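Side-chain contact in CENP-V/GFA domain-containing protein (Rhodobacter sphaeroides 2.4.1, PDB 3FAC), which is of unknown function but belongs to the Gfa family, whose members are thought to bind zinc, and may act as a carbon-sulfur lyase: residues A[57-60]-A[61-65]. Residues are numbered along the deposited sequence; the frame is centred on the assembly and turned at random.
Sequences LYQF and GTRTA
Arg63 N donates to Phe60 O at 2.6 Å, the bond that closes a type II' beta turn from Phe60 to Arg63. The turn lies at the surface, in the connection between strands 55-58 and 66-70, two antiparallel neighbours of the five-stranded sheet. Gly61 takes its first inner position with a positive phi, which glycine adopts readily and which this position of a II' turn has. The N-H of Arg63 comes from above the carbonyl plane of Phe60, 53° out of it, rather than along a lone pair.

A second bond, from a side chain, spans the same connection. Gln59 NE2 donates to Arg63 O at 2.9 Å, bent to 139° at the hydrogen, with the acceptor close to the amide plane and the donor tilted from the carbonyl plane. With CG set anti to its own carbonyl carbon and the chain extended beyond it, Gln59 reaches across to this oxygen; on the way its CG passes 3.7 Å from Ala65 O. Arg63 is thus held through both its backbone N and its backbone O.

Its side chain turns back over Gln59. A bend about CG-CD (chi3 75°) brings the guanidinium round so that Gln59 CB lies 4.1 Å above one face of it, offset toward the edge of that group, and the two side chains cross at about a right angle. Phe60 CB points away from the turn, though its ring still passes obliquely by Gly61 N (CD1 at 3.3 Å) and meets those of Phe30 and His67, while Tyr58 pairs through its backbone with His67 on the adjoining strand. Thr62, the second inner residue of the turn, and Thr64, just beyond it, share a hydrogen bond, OG1 to OG1, of 2.7 Å.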
ATOM      1  N   LEU A  57      -1.202  12.376   3.472  1.00 15.73           N
ATOM      2  CA  LEU A  57      -2.504  11.884   3.057  1.00 15.61           C
ATOM      3  C   LEU A  57      -2.934  12.551   1.762  1.00 15.79           C
ATOM      4  O   LEU A  57      -2.845  13.772   1.617  1.00 16.62           O
ATOM      5  CB  LEU A  57      -3.536  12.170   4.148  1.00 16.02           C
ATOM      6  CG  LEU A  57      -5.006  11.975   3.787  1.00 17.31           C
ATOM      7  CD1 LEU A  57      -5.277  10.509   3.448  1.00 17.18           C
ATOM      8  CD2 LEU A  57      -5.860  12.425   4.953  1.00 14.88           C
ATOM      9  N   TYR A  58      -3.397  11.745   0.819  1.00 16.06           N
ATOM     10  CA  TYR A  58      -3.857  12.268  -0.453  1.00 16.58           C
ATOM     11  C   TYR A  58      -5.235  11.727  -0.791  1.00 17.64           C
ATOM     12  O   TYR A  58      -5.458  10.517  -0.779  1.00 16.02           O
ATOM     13  CB  TYR A  58      -2.889  11.900  -1.571  1.00 16.08           C
ATOM     14  CG  TYR A  58      -3.328  12.428  -2.916  1.00 15.80           C
ATOM     15  CD1 TYR A  58      -3.479  13.799  -3.131  1.00 14.88           C
ATOM     16  CD2 TYR A  58      -3.585  11.563  -3.977  1.00 15.17           C
ATOM     17  CE1 TYR A  58      -3.873  14.294  -4.373  1.00 14.92           C
ATOM     18  CE2 TYR A  58      -3.978  12.048  -5.222  1.00 13.92           C
ATOM     19  CZ  TYR A  58      -4.119  13.414  -5.412  1.00 13.79           C
ATOM     20  OH  TYR A  58      -4.500  13.898  -6.642  1.00 13.30           O
ATOM     21  N   GLN A  59      -6.152  12.642  -1.090  1.00 19.37           N
ATOM     22  CA  GLN A  59      -7.523  12.294  -1.448  1.00 21.29           C
ATOM     23  C   GLN A  59      -7.906  13.016  -2.733  1.00 23.28           C
ATOM     24  O   GLN A  59      -7.383  14.091  -3.024  1.00 25.01           O
ATOM     25  CB  GLN A  59      -8.483  12.717  -0.338  1.00 21.15           C
ATOM     26  CG  GLN A  59      -8.484  11.829   0.890  1.00 21.23           C
ATOM     27  CD  GLN A  59      -9.342  12.405   2.002  1.00 21.19           C
ATOM     28  OE1 GLN A  59      -8.907  13.284   2.745  1.00 16.75           O
ATOM     29  NE2 GLN A  59     -10.576  11.926   2.105  1.00 22.66           N
ATOM     30  N   PHE A  60      -8.821  12.428  -3.496  1.00 25.13           N
ATOM     31  CA  PHE A  60      -9.273  13.044  -4.737  1.00 26.27           C
ATOM     32  C   PHE A  60     -10.583  12.431  -5.227  1.00 28.14           C
ATOM     33  O   PHE A  60     -11.053  11.433  -4.681  1.00 28.17           O
ATOM     34  CB  PHE A  60      -8.185  12.921  -5.811  1.00 25.26           C
ATOM     35  CG  PHE A  60      -7.981  11.521  -6.328  1.00 24.45           C
ATOM     36  CD1 PHE A  60      -8.753  11.032  -7.376  1.00 23.57           C
ATOM     37  CD2 PHE A  60      -7.007  10.701  -5.778  1.00 24.25           C
ATOM     38  CE1 PHE A  60      -8.554   9.747  -7.869  1.00 23.76           C
ATOM     39  CE2 PHE A  60      -6.800   9.414  -6.264  1.00 24.40           C
ATOM     40  CZ  PHE A  60      -7.574   8.936  -7.311  1.00 22.83           C
ATOM     41  N   GLY A  61     -11.169  13.043  -6.253  1.00 29.95           N
ATOM     42  CA  GLY A  61     -12.419  12.546  -6.802  1.00 32.95           C
ATOM     43  C   GLY A  61     -13.505  12.472  -5.748  1.00 35.71           C
ATOM     44  O   GLY A  61     -13.992  13.501  -5.273  1.00 35.19           O
ATOM     45  N   THR A  62     -13.884  11.254  -5.377  1.00 37.71           N
ATOM     46  CA  THR A  62     -14.909  11.056  -4.361  1.00 39.59           C
ATOM     47  C   THR A  62     -14.323  11.286  -2.973  1.00 40.69           C
ATOM     48  O   THR A  62     -15.056  11.365  -1.990  1.00 40.36           O
ATOM     49  CB  THR A  62     -15.477   9.627  -4.408  1.00 39.77           C
ATOM     50  OG1 THR A  62     -14.424   8.690  -4.150  1.00 39.86           O
ATOM     51  CG2 THR A  62     -16.083   9.335  -5.774  1.00 39.50           C
ATOM     52  N   ARG A  63     -12.999  11.398  -2.902  1.00 41.50           N
ATOM     53  CA  ARG A  63     -12.309  11.605  -1.632  1.00 42.72           C
ATOM     54  C   ARG A  63     -12.654  10.468  -0.679  1.00 42.07           C
ATOM     55  O   ARG A  63     -12.593  10.618   0.543  1.00 42.22           O
ATOM     56  CB  ARG A  63     -12.703  12.949  -1.009  1.00 43.69           C
ATOM     57  CG  ARG A  63     -12.264  14.157  -1.818  1.00 44.96           C
ATOM     58  CD  ARG A  63     -12.727  15.456  -1.179  1.00 47.74           C
ATOM     59  NE  ARG A  63     -11.954  15.832   0.005  1.00 50.01           N
ATOM     60  CZ  ARG A  63     -10.714  16.315  -0.021  1.00 50.11           C
ATOM     61  NH1 ARG A  63     -10.086  16.481  -1.179  1.00 50.00           N
ATOM     62  NH2 ARG A  63     -10.108  16.650   1.112  1.00 49.07           N
ATOM     63  N   THR A  64     -13.023   9.330  -1.259  1.00 41.26           N
ATOM     64  CA  THR A  64     -13.376   8.143  -0.493  1.00 41.30           C
ATOM     65  C   THR A  64     -12.092   7.411  -0.128  1.00 39.77           C
ATOM     66  O   THR A  64     -11.803   7.176   1.048  1.00 40.53           O
ATOM     67  CB  THR A  64     -14.263   7.184  -1.321  1.00 42.66           C
ATOM     68  OG1 THR A  64     -15.427   7.882  -1.783  1.00 44.16           O
ATOM     69  CG2 THR A  64     -14.690   5.990  -0.476  1.00 42.28           C
ATOM     70  N   ALA A  65     -11.325   7.056  -1.153  1.00 36.69           N
ATOM     71  CA  ALA A  65     -10.068   6.353  -0.964  1.00 33.55           C
ATOM     72  C   ALA A  65      -9.062   7.245  -0.249  1.00 31.74           C
ATOM     73  O   ALA A  65      -8.997   8.452  -0.491  1.00 32.53           O
ATOM     74  CB  ALA A  65      -9.514   5.911  -2.314  1.00 34.32           C
TER